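Local structure of citrate synthase (Metallosphaera sedula, 6ABW) at the interface of chains A and B. The protein catalyses the condensation of acetyl-CoA with oxaloacetate to citrate and free CoA, the reaction that feeds carbon into the tricarboxylic acid cycle. Coordinates in Å, arbitrary orientation; residue numbers count along the deposited sequence, not the author numbering. Chains: chain A/B, Citrate synthase.

All three contacts belong to one two-fold interface of the citrate synthase dimer, so each recurs with the chains exchanged. Contact 3 is the helical part, where helices 104-119 and 214-225 of the two chains meet. Contact 1 lies about 24 Å from it (all distances between C-alpha centres) and adds strand 372-375 of one chain to strand 24-28 of the other. Contact 2 is about 42 Å from contact 1 and 34 Å from contact 3; there the C-terminal segment that follows strand 372-375 reaches across the partner. Contacts 1 and 2 thus use the two terminal regions to clasp subunits that contact 3 joins mainly through helices.

Contact 1: the interface of chains A and B. Residues chain A 371-374; chain B 23-26.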
# COMPACT_ATOMS: atom_id res chain seq x y z
N PRO A 371 4.61 -16.12 -1.86
CA PRO A 371 4.75 -16.73 -3.18
C PRO A 371 6.22 -16.78 -3.65
O PRO A 371 7.13 -16.43 -2.90
CB PRO A 371 3.95 -15.79 -4.06
CG PRO A 371 4.13 -14.47 -3.43
CD PRO A 371 4.14 -14.73 -1.96
N ARG A 372 6.46 -17.27 -4.87
CA ARG A 372 7.84 -17.45 -5.36
C ARG A 372 7.95 -16.88 -6.75
O ARG A 372 6.93 -16.67 -7.42
CB ARG A 372 8.20 -18.93 -5.43
CG ARG A 372 7.96 -19.65 -4.12
CD ARG A 372 8.18 -21.13 -4.29
NE ARG A 372 9.58 -21.44 -4.58
CZ ARG A 372 10.04 -22.64 -4.92
NH1 ARG A 372 9.22 -23.69 -5.02
NH2 ARG A 372 11.34 -22.80 -5.16
N ALA A 373 9.19 -16.63 -7.15
CA ALA A 373 9.49 -16.21 -8.50
C ALA A 373 10.39 -17.30 -9.15
O ALA A 373 11.40 -17.70 -8.60
CB ALA A 373 10.17 -14.85 -8.53
N LEU A 374 9.99 -17.75 -10.33
CA LEU A 374 10.79 -18.69 -11.09
C LEU A 374 11.94 -17.95 -11.80
O LEU A 374 11.64 -17.08 -12.62
CB LEU A 374 9.89 -19.41 -12.09
CG LEU A 374 10.67 -20.44 -12.95
CD1 LEU A 374 11.11 -21.57 -12.07
CD2 LEU A 374 9.86 -20.94 -14.14
N VAL B 23 3.38 -21.14 -4.63
CA VAL B 23 2.71 -20.65 -5.85
C VAL B 23 3.60 -19.59 -6.56
O VAL B 23 3.86 -18.51 -6.03
CB VAL B 23 1.24 -20.19 -5.58
CG1 VAL B 23 1.14 -18.93 -4.73
CG2 VAL B 23 0.49 -19.99 -6.90
N PHE B 24 4.09 -19.95 -7.75
CA PHE B 24 4.87 -19.04 -8.58
C PHE B 24 3.99 -17.90 -9.09
O PHE B 24 3.11 -18.13 -9.90
CB PHE B 24 5.52 -19.77 -9.77
CG PHE B 24 6.64 -20.67 -9.38
CD1 PHE B 24 7.90 -20.16 -9.10
CD2 PHE B 24 6.44 -22.04 -9.27
CE1 PHE B 24 8.95 -20.97 -8.72
CE2 PHE B 24 7.49 -22.87 -8.89
CZ PHE B 24 8.75 -22.34 -8.63
N ILE B 25 4.24 -16.69 -8.58
CA ILE B 25 3.48 -15.49 -8.96
C ILE B 25 4.03 -14.81 -10.23
O ILE B 25 3.29 -14.03 -10.85
CB ILE B 25 3.39 -14.45 -7.79
CG1 ILE B 25 2.28 -13.41 -8.05
CG2 ILE B 25 4.71 -13.74 -7.54
CD1 ILE B 25 2.19 -12.32 -6.98
N LYS B 26 5.29 -15.08 -10.60
CA LYS B 26 5.88 -14.44 -11.75
C LYS B 26 7.16 -15.18 -12.13
O LYS B 26 7.68 -16.00 -11.34
CB LYS B 26 6.16 -12.92 -11.48
CG LYS B 26 7.34 -12.66 -10.52
CD LYS B 26 7.46 -11.19 -10.11
CE LYS B 26 7.90 -10.22 -11.20
NZ LYS B 26 9.33 -10.19 -11.47
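The backbone carbonyl O of A:Arg372 accepts a hydrogen bond from B:Ile25 N at 2.9 Å, almost in line with the C=O bond. It is the middle rung of a parallel beta ladder between subunits of the citrate synthase dimer, formed by strand 372-375 of chain A and strand 24-28 of chain B. On one side of it A:Arg372 N donates to B:Val23 O at 3.1 Å; on the other A:Leu374 N donates to B:Lys26 O, also at 3.1 Å. B:Phe24 fills the side-chain layer over this ladder. Its CG lies beside the backbone N (chi1 -71°), which brings the ring edge-on to the chain A backbone, with A:Ala373 C in its plane and CD1 3.7 Å from A:Leu374 CB. The far end of the same ring reaches A:Arg372: CZ sits over the centre of one guanidinium face, 3.9 Å from the arginine CZ, with the two planes 30° apart. A bend at chi3 (66°) of A:Arg372 folds its chain so that both CB and the guanidinium touch the phenyl ring. Across the ladder, A:Pro371 CB packs against B:Ile25 CB at 4.0 Å, and A:Ala373 CB lies 4.1 Å from the aliphatic CG of B:Lys26.

Contact 2: the interface of chains A and B. Residues chain A 45, 49-50, 68; chain B 381-383.
This is a tail-to-body interface of the citrate synthase dimer: the C-terminal segment of chain B lies across chain A and ties the subunits together far from their helical contact. A:Tyr45 is sandwiched. A:Leu68 CD1 sits over one face of its ring, toward the rim, and on the opposite face runs the side chain of B:Arg381, extended from CG to NE, with CG 3.8 Å from the ring centroid. The guanidinium is nearly parallel to the ring, 14° between planes, but over its CE2 rim, NE being 3.5 Å from A:Tyr45 CE2. A:Asp49 holds the next stretch of the tail. Its OD2 takes the backbone N-H of B:Val383 at 3.0 Å, on the syn side but 33° out of the carboxylate plane. Water 1 links that oxygen to B:Arg381 O, while water 2 joins A:Asp49 OD1, at 2.6 Å, to B:Val383 O. Against the same face of the carboxylate, B:Val383 CG2 packs 3.5 Å from A:Asp49 CG and 3.9 Å from A:Leu50 CD2. The tail pairs with short strand 45-46 through a parallel bridge, A:Tyr45 with B:Arg381; helix 47-53 and the loop carrying A:Leu68 complete the chain A side, with the patch centre about 21 Å from A:His270, the predicted active-site histidine.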
# COMPACT_ATOMS: atom_id res chain seq x y z
N TYR A 45 -28.55 -10.48 4.07
CA TYR A 45 -29.55 -9.51 3.87
C TYR A 45 -29.43 -8.90 2.45
O TYR A 45 -28.35 -8.46 2.05
CB TYR A 45 -29.45 -8.39 4.90
CG TYR A 45 -29.68 -8.83 6.30
CD1 TYR A 45 -30.98 -9.19 6.71
CD2 TYR A 45 -28.66 -8.88 7.24
CE1 TYR A 45 -31.24 -9.54 8.01
CE2 TYR A 45 -28.92 -9.22 8.56
CZ TYR A 45 -30.23 -9.58 8.92
OH TYR A 45 -30.53 -9.92 10.23
N ASP A 49 -33.10 -4.40 0.66
CA ASP A 49 -33.71 -4.45 2.02
C ASP A 49 -32.84 -3.60 2.93
O ASP A 49 -33.36 -2.78 3.75
CB ASP A 49 -33.75 -5.95 2.43
CG ASP A 49 -34.75 -6.31 3.61
OD1 ASP A 49 -35.55 -5.41 4.11
OD2 ASP A 49 -34.66 -7.50 4.05
N LEU A 50 -31.51 -3.77 2.83
CA LEU A 50 -30.64 -2.94 3.66
C LEU A 50 -30.77 -1.48 3.36
O LEU A 50 -30.79 -0.60 4.29
CB LEU A 50 -29.18 -3.39 3.53
CG LEU A 50 -28.93 -4.76 4.14
CD1 LEU A 50 -27.52 -5.18 3.75
CD2 LEU A 50 -29.13 -4.75 5.67
N LEU A 68 -27.21 -7.17 12.34
CA LEU A 68 -27.72 -5.86 12.51
C LEU A 68 -27.81 -5.55 14.00
O LEU A 68 -27.97 -6.46 14.79
CB LEU A 68 -29.07 -5.66 11.85
CG LEU A 68 -28.99 -5.77 10.32
CD1 LEU A 68 -30.34 -6.02 9.73
CD2 LEU A 68 -28.36 -4.50 9.76
N ARG B 381 -32.00 -13.85 4.71
CA ARG B 381 -32.80 -13.48 5.87
C ARG B 381 -33.30 -12.08 5.67
O ARG B 381 -32.75 -11.31 4.85
CB ARG B 381 -32.02 -13.65 7.16
CG ARG B 381 -30.67 -12.94 7.19
CD ARG B 381 -29.98 -13.16 8.55
NE ARG B 381 -28.60 -12.69 8.59
CZ ARG B 381 -27.86 -12.50 9.69
NH1 ARG B 381 -26.62 -12.02 9.60
NH2 ARG B 381 -28.39 -12.76 10.89
N ASP B 382 -34.37 -11.74 6.37
CA ASP B 382 -35.09 -10.53 6.13
C ASP B 382 -34.71 -9.55 7.23
O ASP B 382 -34.53 -9.96 8.38
CB ASP B 382 -36.63 -10.77 6.18
CG ASP B 382 -37.15 -11.63 5.02
OD1 ASP B 382 -36.45 -11.84 4.00
OD2 ASP B 382 -38.31 -12.07 5.11
N VAL B 383 -34.65 -8.27 6.90
CA VAL B 383 -34.32 -7.26 7.89
C VAL B 383 -35.53 -7.19 8.83
O VAL B 383 -36.68 -7.14 8.39
CB VAL B 383 -34.08 -5.84 7.32
CG1 VAL B 383 -34.04 -4.78 8.42
CG2 VAL B 383 -32.81 -5.77 6.48
O HOH W 1 -33.03 -9.32 2.97
O HOH W 2 -37.36 -6.20 5.73

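Contact 3: the interface of chains A and B. Residues chain A 113, 116, 212, 216, 219; chain B 109, 223, 226.
A:Ser216 OG donates to B:Glu109 OE2 at 2.8 Å, meeting the carboxylate on its syn side and 19° out of plane. This is the packed part of a contact in the citrate synthase dimer between helices 104-119 and 214-225 of both chains and the residues flanking helix 214-225. B:Glu109 stretches out beyond CG, and its carboxylate is pressed against chain A: OE1 lies 3.2 Å from A:Ser113 CB, and OE2 3.7 Å from A:Val219 CG1. The looser side is bridged by solvent: water 3 joins B:Glu109 OE1, at 2.9 Å, to B:Lys226 NZ and A:Ser113 O. The lysine NZ and the carboxylate do not touch; if both are charged, the shared water would probably help balance them. B:Lys226 NZ also donates to A:Ser116 OG at 2.8 Å, and this hydroxyl is hydrogen-bonded in turn to A:Ser216 OG at 2.7 Å, making a polar relay from lysine to glutamate. With an alanine in place of B:Glu109, A:Ser216 OG would probably lose its acceptor across the interface, and water 3 one of its anchors. Farther along, A:Ser212 has OG anti to the backbone N (chi1 -172°), aiming the hydroxyl at the partner helix, where it donates to B:Ala223 O at 2.7 Å, tilted 23° from the carbonyl plane.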
# COMPACT_ATOMS: atom_id res chain seq x y z
N SER A 113 -1.75 7.31 5.39
CA SER A 113 -0.39 6.90 5.86
C SER A 113 -0.08 7.66 7.13
O SER A 113 0.45 7.07 8.09
CB SER A 113 0.80 7.09 4.86
OG SER A 113 0.48 6.54 3.60
N SER A 116 -2.01 6.13 9.90
CA SER A 116 -1.35 4.95 10.32
C SER A 116 -0.19 5.20 11.31
O SER A 116 -0.06 4.47 12.31
CB SER A 116 -0.96 4.09 9.12
OG SER A 116 -0.30 2.91 9.48
N SER A 212 0.63 -5.78 9.64
CA SER A 212 0.61 -4.31 9.54
C SER A 212 -0.76 -3.79 10.04
O SER A 212 -1.78 -4.43 9.84
CB SER A 212 0.93 -3.85 8.11
OG SER A 212 1.08 -2.42 8.12
N SER A 216 -2.70 0.97 7.63
CA SER A 216 -1.74 0.65 6.57
C SER A 216 -2.36 -0.35 5.58
O SER A 216 -2.02 -0.26 4.41
CB SER A 216 -0.40 0.15 7.09
OG SER A 216 0.38 1.31 7.38
N VAL A 219 -4.12 1.99 3.41
CA VAL A 219 -3.13 2.67 2.56
C VAL A 219 -2.82 1.82 1.32
O VAL A 219 -2.84 2.34 0.18
CB VAL A 219 -1.82 3.00 3.31
CG1 VAL A 219 -0.71 3.46 2.41
CG2 VAL A 219 -2.13 4.02 4.32
N GLU B 109 6.50 5.60 4.45
CA GLU B 109 5.27 5.32 3.79
C GLU B 109 4.53 6.64 3.48
O GLU B 109 4.04 6.85 2.33
CB GLU B 109 4.42 4.37 4.66
CG GLU B 109 3.11 3.90 4.11
CD GLU B 109 2.13 3.44 5.18
OE1 GLU B 109 1.78 4.25 6.07
OE2 GLU B 109 1.61 2.34 5.11
N ALA B 223 3.88 -0.30 3.39
CA ALA B 223 2.73 -0.67 4.23
C ALA B 223 2.86 -2.11 4.73
O ALA B 223 2.65 -2.39 5.91
CB ALA B 223 1.40 -0.51 3.47
N LYS B 226 5.87 -2.55 7.26
CA LYS B 226 5.64 -2.05 8.57
C LYS B 226 5.18 -3.18 9.54
O LYS B 226 5.41 -3.05 10.77
CB LYS B 226 4.62 -0.90 8.54
CG LYS B 226 4.68 -0.03 9.73
CD LYS B 226 3.64 1.08 9.55
CE LYS B 226 3.24 1.61 10.89
NZ LYS B 226 2.11 2.54 10.76
O HOH W 3 2.40 4.65 8.89